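Local coordinates for protein homospermidine synthase (Legionella pneumophila subsp. pneumophila str. Philadelphia 1, PDB 2PH5) that binds NAD in a Rossmann-type domain and probably acts as a homospermidine synthase, making the polyamine homospermidine, at residues A[15-20]-A[78-83]; A[71-76]-A[97-102]; A[202-207]-A[360-365]; A[276-281]-A[318-323]. All blocks are in the same frame, centred on the assembly; numbering follows the deposited sequence.

Interaction 1. Residues A[15-20]-A[78-83]; sequences RFVILG and GSTLEE. With NAD (nicotinamide-adenine-dinucleotide), chain C.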
# COMPACT_ATOMS: atom_id res chain seq x y z
N ARG A 15 -24.94 -29.90 -24.81
CA ARG A 15 -23.74 -30.00 -24.00
C ARG A 15 -23.06 -28.67 -23.83
O ARG A 15 -23.20 -27.78 -24.66
CB ARG A 15 -22.77 -31.02 -24.61
CG ARG A 15 -22.29 -30.67 -26.00
CD ARG A 15 -22.69 -31.74 -27.02
NE ARG A 15 -21.54 -32.17 -27.81
CZ ARG A 15 -21.62 -32.82 -28.97
NH1 ARG A 15 -22.81 -33.11 -29.48
NH2 ARG A 15 -20.52 -33.20 -29.61
N PHE A 16 -22.33 -28.54 -22.73
CA PHE A 16 -21.59 -27.31 -22.44
C PHE A 16 -20.11 -27.54 -22.67
O PHE A 16 -19.50 -28.38 -22.02
CB PHE A 16 -21.80 -26.90 -20.98
CG PHE A 16 -23.11 -26.20 -20.72
CD1 PHE A 16 -24.04 -26.73 -19.83
CD2 PHE A 16 -23.40 -24.99 -21.35
CE1 PHE A 16 -25.23 -26.07 -19.56
CE2 PHE A 16 -24.60 -24.32 -21.08
CZ PHE A 16 -25.51 -24.86 -20.19
N VAL A 17 -19.53 -26.80 -23.61
CA VAL A 17 -18.10 -26.92 -23.86
C VAL A 17 -17.43 -25.71 -23.23
O VAL A 17 -17.60 -24.58 -23.69
CB VAL A 17 -17.73 -26.92 -25.38
CG1 VAL A 17 -16.21 -26.93 -25.54
CG2 VAL A 17 -18.34 -28.14 -26.08
N ILE A 18 -16.68 -25.91 -22.16
CA ILE A 18 -16.01 -24.78 -21.56
C ILE A 18 -14.51 -24.85 -21.78
O ILE A 18 -13.86 -25.83 -21.39
CB ILE A 18 -16.36 -24.66 -20.04
CG1 ILE A 18 -15.21 -23.96 -19.30
CG2 ILE A 18 -16.75 -26.01 -19.47
CD1 ILE A 18 -15.37 -23.94 -17.81
N LEU A 19 -13.96 -23.85 -22.46
CA LEU A 19 -12.52 -23.87 -22.69
C LEU A 19 -11.89 -22.93 -21.68
O LEU A 19 -12.32 -21.79 -21.52
CB LEU A 19 -12.15 -23.46 -24.12
CG LEU A 19 -12.10 -21.97 -24.44
CD1 LEU A 19 -11.36 -21.74 -25.74
CD2 LEU A 19 -13.51 -21.43 -24.50
N GLY A 20 -10.86 -23.44 -21.02
CA GLY A 20 -10.19 -22.68 -19.98
C GLY A 20 -10.73 -23.22 -18.67
O GLY A 20 -11.91 -23.58 -18.60
N GLY A 78 -13.89 -27.17 -33.09
CA GLY A 78 -14.96 -27.44 -34.04
C GLY A 78 -15.60 -28.81 -33.91
O GLY A 78 -16.81 -28.94 -34.02
N SER A 79 -14.79 -29.84 -33.68
CA SER A 79 -15.32 -31.19 -33.56
C SER A 79 -16.00 -31.44 -32.23
O SER A 79 -16.51 -32.53 -31.98
CB SER A 79 -14.19 -32.21 -33.73
OG SER A 79 -13.63 -32.09 -35.02
N THR A 80 -16.03 -30.42 -31.39
CA THR A 80 -16.64 -30.58 -30.09
C THR A 80 -17.98 -29.87 -29.98
O THR A 80 -18.71 -30.06 -29.00
CB THR A 80 -15.68 -30.08 -29.00
OG1 THR A 80 -15.96 -30.75 -27.77
CG2 THR A 80 -15.84 -28.58 -28.80
N LEU A 81 -18.32 -29.08 -31.00
CA LEU A 81 -19.58 -28.33 -31.01
C LEU A 81 -20.61 -28.76 -32.07
O LEU A 81 -20.31 -28.80 -33.26
CB LEU A 81 -19.30 -26.84 -31.21
CG LEU A 81 -18.62 -26.14 -30.05
CD1 LEU A 81 -18.28 -24.72 -30.48
CD2 LEU A 81 -19.53 -26.14 -28.82
N GLU A 82 -21.82 -29.07 -31.61
CA GLU A 82 -22.92 -29.47 -32.49
C GLU A 82 -23.96 -28.35 -32.44
O GLU A 82 -23.90 -27.48 -31.57
CB GLU A 82 -23.55 -30.78 -31.99
CG GLU A 82 -23.84 -31.83 -33.07
CD GLU A 82 -22.63 -32.70 -33.40
OE1 GLU A 82 -22.77 -33.66 -34.20
OE2 GLU A 82 -21.53 -32.43 -32.86
N GLU A 83 -24.90 -28.35 -33.37
CA GLU A 83 -25.91 -27.30 -33.38
C GLU A 83 -26.64 -27.19 -32.04
O GLU A 83 -27.08 -28.20 -31.48
CB GLU A 83 -26.90 -27.54 -34.52
CG GLU A 83 -28.05 -26.54 -34.56
CD GLU A 83 -28.51 -26.22 -35.98
OE1 GLU A 83 -27.71 -25.64 -36.75
OE2 GLU A 83 -29.68 -26.55 -36.31
PA NAD C . -6.89 -17.80 -15.63
O1A NAD C . -5.57 -17.35 -16.19
O2A NAD C . -6.96 -18.15 -14.19
O5B NAD C . -7.47 -19.06 -16.48
C5B NAD C . -7.48 -19.04 -17.90
C4B NAD C . -7.46 -20.49 -18.41
O4B NAD C . -7.42 -20.41 -19.81
C3B NAD C . -6.24 -21.31 -17.96
O3B NAD C . -6.66 -22.51 -17.32
C2B NAD C . -5.49 -21.58 -19.24
O2B NAD C . -4.79 -22.80 -19.28
C1B NAD C . -6.57 -21.42 -20.32
N9A NAD C . -6.09 -20.97 -21.63
C8A NAD C . -4.99 -20.12 -21.83
N7A NAD C . -4.30 -20.46 -22.94
C5A NAD C . -4.94 -21.52 -23.47
C6A NAD C . -4.68 -22.28 -24.61
N6A NAD C . -3.67 -22.03 -25.45
N1A NAD C . -5.53 -23.34 -24.88
C2A NAD C . -6.60 -23.65 -24.06
N3A NAD C . -6.88 -22.92 -22.93
C4A NAD C . -6.04 -21.87 -22.67
O3 NAD C . -7.87 -16.58 -15.89
PN NAD C . -9.44 -16.37 -15.65
O1N NAD C . -9.60 -15.07 -14.96
O2N NAD C . -9.99 -17.61 -14.99
O5D NAD C . -9.78 -16.27 -17.19
C5D NAD C . -11.04 -16.04 -17.76
C4D NAD C . -11.06 -14.56 -18.08
O4D NAD C . -12.19 -13.98 -17.50
C3D NAD C . -10.27 -13.46 -18.75
O3D NAD C . -10.52 -13.41 -20.15
C2D NAD C . -10.76 -12.23 -18.01
O2D NAD C . -10.59 -11.04 -18.73
C1D NAD C . -12.21 -12.58 -17.70
N1N NAD C . -12.77 -12.04 -16.44
C2N NAD C . -13.88 -11.22 -16.47
C3N NAD C . -14.39 -10.75 -15.24
C7N NAD C . -15.59 -9.87 -15.18
O7N NAD C . -16.02 -9.48 -13.93
N7N NAD C . -16.26 -9.49 -16.24
C4N NAD C . -13.77 -11.11 -14.00
C5N NAD C . -12.64 -11.95 -14.02
C6N NAD C . -12.14 -12.41 -15.22
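Val17 and Thr80 meet tip to tip: both methyls of Val17 approach Thr80 CG2, with CG1 3.7 Å from it. The Val17 torsion (chi1 175°) sets CG1 anti to the backbone N and CG2 anti to the carbonyl carbon, and CG2 makes two further contacts. It lies 3.5 Å from the backbone O of Thr80 and 3.6 Å from Leu81 CD2. The CB of Leu81 points away from the strand, yet its CD2 methyl returns to Val17, the two side chains crossing at a slant. The backbones stay well separated, Val17 CA and Thr80 CA being 7.4 Å apart, so the join is made by side chains, partly against the backbone O of Thr80. Strand 16-19 is a central strand of the parallel Rossmann sheet, hydrogen-bonded through Val17 to strand 86-89, and residues 78-83 belong to the connection that leads into that neighbour. At its other end the strand runs into Gly20, the first glycine of an apparent GxGxxG motif, whose CA lies 3.6 Å from NAD O4B. Toward the surface, the Arg15 chain is bent at chi2 and chi3, and its guanidinium lies by Glu82, the two charged planes only 25° apart. The salt bridge is long, 3.5 Å between Arg15 NH2 and Glu82 OE2. Asp85 is a second anionic partner, bridging to Arg15 NE and accepting a hydrogen bond from the Glu82 amide.

Interaction 2. Residues A[71-76]-A[97-102]; sequences QNYLEV and LALIIL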
# COMPACT_ATOMS: atom_id res chain seq x y z
N GLN A 71 -3.69 -22.76 -35.52
CA GLN A 71 -3.55 -23.90 -36.42
C GLN A 71 -4.43 -25.13 -36.11
O GLN A 71 -4.61 -25.98 -36.98
CB GLN A 71 -2.09 -24.36 -36.48
CG GLN A 71 -1.08 -23.33 -37.00
CD GLN A 71 -0.84 -22.20 -36.01
OE1 GLN A 71 -0.86 -22.40 -34.79
NE2 GLN A 71 -0.58 -21.00 -36.54
N ASN A 72 -4.96 -25.24 -34.89
CA ASN A 72 -5.79 -26.39 -34.53
C ASN A 72 -7.17 -26.09 -33.95
O ASN A 72 -7.97 -27.01 -33.78
CB ASN A 72 -5.07 -27.30 -33.52
CG ASN A 72 -4.91 -26.65 -32.15
OD1 ASN A 72 -5.68 -25.76 -31.77
ND2 ASN A 72 -3.92 -27.11 -31.39
N TYR A 73 -7.45 -24.83 -33.65
CA TYR A 73 -8.73 -24.51 -33.05
C TYR A 73 -9.94 -24.94 -33.88
O TYR A 73 -10.95 -25.36 -33.32
CB TYR A 73 -8.81 -23.01 -32.72
CG TYR A 73 -9.27 -22.12 -33.85
CD1 TYR A 73 -10.62 -21.82 -34.04
CD2 TYR A 73 -8.35 -21.55 -34.71
CE1 TYR A 73 -11.04 -20.96 -35.05
CE2 TYR A 73 -8.75 -20.69 -35.73
CZ TYR A 73 -10.09 -20.39 -35.89
OH TYR A 73 -10.46 -19.50 -36.87
N LEU A 74 -9.83 -24.85 -35.20
CA LEU A 74 -10.95 -25.24 -36.05
C LEU A 74 -11.31 -26.71 -35.90
O LEU A 74 -12.49 -27.07 -35.91
CB LEU A 74 -10.65 -24.95 -37.53
CG LEU A 74 -11.00 -23.53 -38.01
CD1 LEU A 74 -10.78 -23.42 -39.52
CD2 LEU A 74 -12.45 -23.23 -37.68
N GLU A 75 -10.31 -27.56 -35.74
CA GLU A 75 -10.57 -28.98 -35.59
C GLU A 75 -10.84 -29.39 -34.15
O GLU A 75 -11.81 -30.08 -33.87
CB GLU A 75 -9.42 -29.81 -36.17
CG GLU A 75 -9.68 -31.31 -36.17
CD GLU A 75 -8.72 -32.07 -37.05
OE1 GLU A 75 -8.84 -33.32 -37.13
OE2 GLU A 75 -7.83 -31.44 -37.68
N VAL A 76 -9.97 -28.96 -33.24
CA VAL A 76 -10.13 -29.31 -31.83
C VAL A 76 -11.46 -28.82 -31.25
O VAL A 76 -12.22 -29.60 -30.68
CB VAL A 76 -8.98 -28.74 -30.98
CG1 VAL A 76 -9.18 -29.11 -29.53
CG2 VAL A 76 -7.65 -29.27 -31.48
N LEU A 97 -12.93 -13.51 -31.40
CA LEU A 97 -13.47 -13.32 -32.75
C LEU A 97 -13.47 -14.63 -33.50
O LEU A 97 -14.47 -15.01 -34.11
CB LEU A 97 -12.61 -12.32 -33.50
CG LEU A 97 -13.04 -11.89 -34.91
CD1 LEU A 97 -14.40 -11.20 -34.87
CD2 LEU A 97 -11.98 -10.95 -35.46
N ALA A 98 -12.34 -15.33 -33.44
CA ALA A 98 -12.21 -16.61 -34.12
C ALA A 98 -13.20 -17.63 -33.54
O ALA A 98 -13.85 -18.35 -34.29
CB ALA A 98 -10.78 -17.12 -34.01
N LEU A 99 -13.30 -17.68 -32.22
CA LEU A 99 -14.21 -18.61 -31.55
C LEU A 99 -15.68 -18.28 -31.88
O LEU A 99 -16.49 -19.18 -32.12
CB LEU A 99 -13.99 -18.56 -30.03
CG LEU A 99 -13.10 -19.55 -29.27
CD1 LEU A 99 -12.16 -20.34 -30.15
CD2 LEU A 99 -12.36 -18.77 -28.22
N ILE A 100 -16.00 -16.99 -31.89
CA ILE A 100 -17.35 -16.52 -32.19
C ILE A 100 -17.81 -16.99 -33.57
O ILE A 100 -18.85 -17.63 -33.71
CB ILE A 100 -17.40 -14.98 -32.08
CG1 ILE A 100 -17.33 -14.59 -30.59
CG2 ILE A 100 -18.65 -14.43 -32.79
CD1 ILE A 100 -17.27 -13.08 -30.31
N ILE A 101 -17.02 -16.69 -34.59
CA ILE A 101 -17.32 -17.10 -35.96
C ILE A 101 -17.51 -18.62 -36.02
O ILE A 101 -18.51 -19.11 -36.55
CB ILE A 101 -16.17 -16.68 -36.91
CG1 ILE A 101 -16.18 -15.16 -37.07
CG2 ILE A 101 -16.30 -17.38 -38.25
CD1 ILE A 101 -14.88 -14.59 -37.55
N LEU A 102 -16.56 -19.36 -35.46
CA LEU A 102 -16.63 -20.81 -35.44
C LEU A 102 -17.94 -21.31 -34.85
O LEU A 102 -18.57 -22.21 -35.40
CB LEU A 102 -15.46 -21.39 -34.65
CG LEU A 102 -15.48 -22.92 -34.45
CD1 LEU A 102 -15.49 -23.63 -35.81
CD2 LEU A 102 -14.26 -23.35 -33.64
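Tyr73 reaches across to helix 96-106 and sets the outer part of its ring against Ala98, with CZ 3.8 Å and OH 3.7 Å from Ala98 CB. The approach is oblique to the ring. Leu102 comes in differently: its CD2 sits at the ring edge, near the plane and 4.0 Å from Tyr73 CD1, as the two side chains slide past each other in opposite directions. The other methyl of Leu102, CD1, meets Leu74 CD2 at 3.6 Å. One leucine therefore divides its two branches between successive residues of the short helix 73-76; chi1 (175°) sets its CG anti to the backbone N, and chi2 (59°) then places the two methyls. Leu99 adds a looser contact, CD1 to Tyr73 CD1 at 4.4 Å. All the contacts between the two segments are apolar or van der Waals, and they bury 208 Å² in total.

In the next shell, Leu74 CG packs 3.8 Å above one face of the Tyr73 ring, offset toward the rim, while Trp118 meets the ring with planes about 55° apart. Ile68, whose backbone amide binds NAD, touches both Tyr73 and Val76. Asn72 ties the helix start to the preceding loop through OD1 to the Thr69 amide and ND2 to the Gln67 carbonyl. On the far side, Leu99 packs on Leu87 and Asp89 of strand 86-89 and on Tyr110 of strand 109-112. Two helical connections packed beside a parallel sheet, next to the NAD-binding loop around Ile68, are characteristic of a Rossmann dinucleotide-binding domain.

Interaction 3. Residues A[202-207]-A[360-365]; sequences VIHVAE and GVLLMG
Met364, a selenomethionine here, and Val202 form the hydrogen-bonded pair at one end of an antiparallel strand pairing, where strands 202-213 and 352-364 lie side by side in the mixed sheet of the C-terminal domain. Met364 N donates to Val202 O at 2.9 Å, while the return bond from Val202 N is weak. Of the twelve residues, Met364 loses the most surface to the contact, and Val202 and His204 follow. Val202 CG1 packs 3.6 Å from Met364 CB, the side chains crossing obliquely. Next along, His204 and Leu362 exchange two backbone bonds, of 2.8 Å from His204 N to Leu362 O and 2.7 Å from Leu362 N to His204 O. Beyond them the bonds of Ala206 with Gly360 are bent and weak. Ile203 and Leu363 lie side by side on the other face of the sheet, against helix 158-176. The axes run at 147°, so the strands are twisted. On the face shared by Val202, His204 and Met364, Ser278 OG of strand 275-278 is hydrogen-bonded with His204 ND1, which restrains the imidazole. Bends at chi2 and chi3 bring Met364 CE over one face of this ring, a CH-pi contact 3.4 Å from the His204 centroid and 12° off its normal.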
# COMPACT_ATOMS: atom_id res chain seq x y z
N VAL A 202 -21.32 12.10 -13.68
CA VAL A 202 -20.26 11.11 -13.64
C VAL A 202 -20.72 9.79 -13.00
O VAL A 202 -21.45 9.78 -12.00
CB VAL A 202 -19.01 11.67 -12.88
CG1 VAL A 202 -19.43 12.26 -11.56
CG2 VAL A 202 -17.98 10.57 -12.65
N ILE A 203 -20.29 8.69 -13.61
CA ILE A 203 -20.61 7.35 -13.14
C ILE A 203 -19.31 6.60 -12.81
O ILE A 203 -18.41 6.53 -13.64
CB ILE A 203 -21.34 6.52 -14.22
CG1 ILE A 203 -22.74 7.09 -14.50
CG2 ILE A 203 -21.44 5.07 -13.77
CD1 ILE A 203 -23.55 6.23 -15.48
N HIS A 204 -19.23 6.04 -11.61
CA HIS A 204 -18.05 5.28 -11.22
C HIS A 204 -18.43 3.82 -11.01
O HIS A 204 -19.56 3.51 -10.63
CB HIS A 204 -17.46 5.76 -9.88
CG HIS A 204 -16.68 7.03 -9.96
ND1 HIS A 204 -16.20 7.67 -8.84
CD2 HIS A 204 -16.29 7.78 -11.02
CE1 HIS A 204 -15.56 8.77 -9.20
NE2 HIS A 204 -15.60 8.86 -10.52
N VAL A 205 -17.48 2.93 -11.28
CA VAL A 205 -17.67 1.52 -11.01
C VAL A 205 -16.83 1.53 -9.74
O VAL A 205 -15.60 1.54 -9.80
CB VAL A 205 -17.02 0.61 -12.07
CG1 VAL A 205 -17.15 -0.85 -11.65
CG2 VAL A 205 -17.71 0.82 -13.43
N ALA A 206 -17.51 1.60 -8.60
CA ALA A 206 -16.84 1.66 -7.31
C ALA A 206 -16.89 0.31 -6.62
O ALA A 206 -17.96 -0.20 -6.28
CB ALA A 206 -17.49 2.72 -6.44
N GLU A 207 -15.71 -0.28 -6.42
CA GLU A 207 -15.60 -1.58 -5.78
C GLU A 207 -14.55 -1.53 -4.69
O GLU A 207 -13.53 -0.85 -4.82
CB GLU A 207 -15.22 -2.66 -6.80
CG GLU A 207 -15.03 -4.05 -6.21
CD GLU A 207 -14.59 -5.09 -7.25
OE1 GLU A 207 -14.64 -4.77 -8.46
OE2 GLU A 207 -14.22 -6.22 -6.86
N GLY A 360 -20.14 -2.31 -7.29
CA GLY A 360 -21.31 -1.54 -7.66
C GLY A 360 -20.98 -0.31 -8.48
O GLY A 360 -19.82 -0.09 -8.83
N VAL A 361 -22.00 0.48 -8.78
CA VAL A 361 -21.84 1.69 -9.56
C VAL A 361 -22.32 2.93 -8.82
O VAL A 361 -23.37 2.92 -8.18
CB VAL A 361 -22.61 1.62 -10.90
CG1 VAL A 361 -21.89 0.68 -11.85
CG2 VAL A 361 -24.02 1.14 -10.65
N LEU A 362 -21.55 3.99 -8.93
CA LEU A 362 -21.88 5.23 -8.26
C LEU A 362 -22.30 6.26 -9.29
O LEU A 362 -21.53 6.59 -10.20
CB LEU A 362 -20.65 5.72 -7.50
CG LEU A 362 -20.76 6.96 -6.61
CD1 LEU A 362 -21.83 6.71 -5.55
CD2 LEU A 362 -19.39 7.24 -5.95
N LEU A 363 -23.53 6.75 -9.18
CA LEU A 363 -24.02 7.78 -10.10
C LEU A 363 -24.04 9.10 -9.35
O LEU A 363 -24.68 9.20 -8.31
CB LEU A 363 -25.42 7.44 -10.60
CG LEU A 363 -25.45 6.31 -11.62
CD1 LEU A 363 -25.01 5.01 -10.96
CD2 LEU A 363 -26.84 6.18 -12.18
N MSE A 364 -23.34 10.10 -9.87
CA MSE A 364 -23.27 11.42 -9.24
C MSE A 364 -23.85 12.53 -10.13
O MSE A 364 -23.75 12.47 -11.35
CB MSE A 364 -21.81 11.77 -8.91
CG MSE A 364 -21.13 10.78 -7.96
SE MSE A 364 -19.20 10.63 -8.30
CE MSE A 364 -19.26 9.15 -9.55
N GLY A 365 -24.45 13.54 -9.50
CA GLY A 365 -25.03 14.65 -10.24
C GLY A 365 -26.47 14.99 -9.88
O GLY A 365 -26.85 16.16 -9.85

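Interaction 4. Residues A[276-281]-A[318-323]; sequences VRSWTP and HYAYNP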
# COMPACT_ATOMS: atom_id res chain seq x y z
N VAL A 276 -8.36 7.91 -7.50
CA VAL A 276 -9.55 8.73 -7.65
C VAL A 276 -10.39 8.59 -6.39
O VAL A 276 -10.41 7.53 -5.76
CB VAL A 276 -10.39 8.30 -8.87
CG1 VAL A 276 -9.80 8.88 -10.16
CG2 VAL A 276 -10.43 6.79 -8.95
N ARG A 277 -11.08 9.67 -6.04
CA ARG A 277 -11.94 9.72 -4.86
C ARG A 277 -13.33 9.19 -5.21
O ARG A 277 -14.01 9.75 -6.06
CB ARG A 277 -12.07 11.17 -4.38
CG ARG A 277 -10.77 11.79 -3.88
CD ARG A 277 -10.96 13.24 -3.42
NE ARG A 277 -9.75 13.76 -2.79
CZ ARG A 277 -8.74 14.33 -3.43
NH1 ARG A 277 -8.78 14.48 -4.75
NH2 ARG A 277 -7.67 14.73 -2.76
N SER A 278 -13.75 8.12 -4.55
CA SER A 278 -15.06 7.55 -4.81
C SER A 278 -15.76 7.19 -3.50
O SER A 278 -15.32 7.58 -2.41
CB SER A 278 -14.93 6.34 -5.73
OG SER A 278 -16.19 5.91 -6.20
N TRP A 279 -16.85 6.43 -3.58
CA TRP A 279 -17.60 6.09 -2.38
C TRP A 279 -18.23 4.71 -2.44
O TRP A 279 -18.67 4.25 -3.49
CB TRP A 279 -18.70 7.12 -2.16
CG TRP A 279 -19.43 6.95 -0.88
CD1 TRP A 279 -19.11 7.49 0.32
CD2 TRP A 279 -20.64 6.21 -0.68
NE1 TRP A 279 -20.03 7.14 1.27
CE2 TRP A 279 -20.99 6.35 0.68
CE3 TRP A 279 -21.46 5.43 -1.51
CZ2 TRP A 279 -22.13 5.74 1.24
CZ3 TRP A 279 -22.59 4.83 -0.96
CH2 TRP A 279 -22.91 5.00 0.40
N THR A 280 -18.30 4.07 -1.27
CA THR A 280 -18.87 2.74 -1.13
C THR A 280 -19.73 2.77 0.14
O THR A 280 -19.38 3.42 1.11
CB THR A 280 -17.74 1.68 -1.03
OG1 THR A 280 -18.17 0.45 -1.60
CG2 THR A 280 -17.34 1.45 0.43
N PRO A 281 -20.88 2.07 0.14
CA PRO A 281 -21.75 2.07 1.33
C PRO A 281 -21.16 1.53 2.64
O PRO A 281 -21.23 2.20 3.67
CB PRO A 281 -22.99 1.30 0.85
CG PRO A 281 -22.46 0.42 -0.24
CD PRO A 281 -21.48 1.30 -0.97
N HIS A 318 -15.44 5.92 -15.48
CA HIS A 318 -14.18 5.25 -15.21
C HIS A 318 -14.31 4.39 -13.97
O HIS A 318 -15.31 4.45 -13.25
CB HIS A 318 -13.03 6.27 -15.08
CG HIS A 318 -13.10 7.12 -13.85
ND1 HIS A 318 -12.89 6.61 -12.58
CD2 HIS A 318 -13.29 8.45 -13.69
CE1 HIS A 318 -12.94 7.60 -11.70
NE2 HIS A 318 -13.18 8.72 -12.35
N TYR A 319 -13.28 3.58 -13.73
CA TYR A 319 -13.22 2.64 -12.62
C TYR A 319 -12.48 3.23 -11.40
O TYR A 319 -11.49 3.94 -11.55
CB TYR A 319 -12.51 1.37 -13.14
CG TYR A 319 -12.66 0.09 -12.33
CD1 TYR A 319 -11.86 -1.03 -12.59
CD2 TYR A 319 -13.60 -0.00 -11.30
CE1 TYR A 319 -11.99 -2.22 -11.84
CE2 TYR A 319 -13.74 -1.17 -10.54
CZ TYR A 319 -12.93 -2.27 -10.82
OH TYR A 319 -13.09 -3.42 -10.08
N ALA A 320 -13.00 2.96 -10.20
CA ALA A 320 -12.41 3.42 -8.93
C ALA A 320 -12.30 2.13 -8.10
O ALA A 320 -13.19 1.81 -7.30
CB ALA A 320 -13.34 4.42 -8.23
N TYR A 321 -11.20 1.41 -8.29
CA TYR A 321 -10.97 0.13 -7.64
C TYR A 321 -10.05 0.13 -6.43
O TYR A 321 -9.01 0.78 -6.42
CB TYR A 321 -10.39 -0.85 -8.67
CG TYR A 321 -10.22 -2.29 -8.20
CD1 TYR A 321 -9.10 -3.03 -8.57
CD2 TYR A 321 -11.21 -2.93 -7.44
CE1 TYR A 321 -8.98 -4.37 -8.23
CE2 TYR A 321 -11.09 -4.28 -7.09
CZ TYR A 321 -9.97 -4.99 -7.49
OH TYR A 321 -9.85 -6.33 -7.16
N ASN A 322 -10.44 -0.64 -5.43
CA ASN A 322 -9.65 -0.79 -4.22
C ASN A 322 -9.68 -2.29 -3.97
O ASN A 322 -10.66 -2.82 -3.43
CB ASN A 322 -10.28 -0.04 -3.05
CG ASN A 322 -9.37 0.03 -1.85
OD1 ASN A 322 -9.78 0.42 -0.76
ND2 ASN A 322 -8.11 -0.36 -2.03
N PRO A 323 -8.61 -2.99 -4.37
CA PRO A 323 -8.48 -4.45 -4.21
C PRO A 323 -8.32 -4.88 -2.75
O PRO A 323 -8.29 -4.05 -1.84
CB PRO A 323 -7.24 -4.77 -5.04
CG PRO A 323 -6.38 -3.58 -4.78
CD PRO A 323 -7.36 -2.42 -4.90
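The side chain of Val276 packs chiefly on His318 and Ala320 of strand 318-322, and its contacts are van der Waals. It faces His318 tip to tip, with CG1 3.7 Å and CG2 3.8 Å from His318 CE1, so that one ring carbon sits against both branches. CG2 also lies 3.8 Å from Ala320 CB. Ser278, two residues on along its strand, brings its CB to 3.5 Å from the same Ala320 methyl, which thus touches both inward-facing residues of strand 275-278. The strand axes cross at 82° and come no nearer than 7.6 Å, a separation too wide for sheet pairing: one layer lies across another, the two-stranded 275-278/286-289 sheet over the mixed sheet of the C-terminal domain.

The polar interactions run within or beyond the segments. His318 ND1 donates to Tyr319 O over 3.2 Å, the donor standing above the carbonyl plane (71° out of it), and the bond links the ring to the next residue's carbonyl. The ring also meets that of His204 at about 40°. Arg277, on the side of its strand turned away, forms salt bridges with Glu456 and with Glu338 of the second subunit.

The chemistry implies a division of labour: methyls, the Ser278 CB and a ring carbon of His318 make up the buried contact between layers, whereas Ser278 OG and His318 ND1 have protein partners of their own, and the arginine charge faces the subunit boundary.

Interactions 1 and 2 belong to the NAD-binding Rossmann domain, with centres 11 Å apart and alternating segments along the chain. They touch where Gly78 meets Leu102 and where Leu19 meets Leu99. Interactions 3 and 4 lie in the C-terminal domain, their centres 8 Å apart. Strand 202-213 of its mixed sheet pairs with 352-364 on one side and with 311-322 on the other, joined for example by Val205 O and Ala320 N; of interaction 4, only 318-323 lies in this sheet, and 276-281 packs on it. Interaction 4 falls between the segments of interaction 3 in sequence. The centres of interactions 1 and 2 lie about 37 to 38 Å from those of 3 and 4, while NAD contacts residues of both family regions, including Ile68 and Asn159.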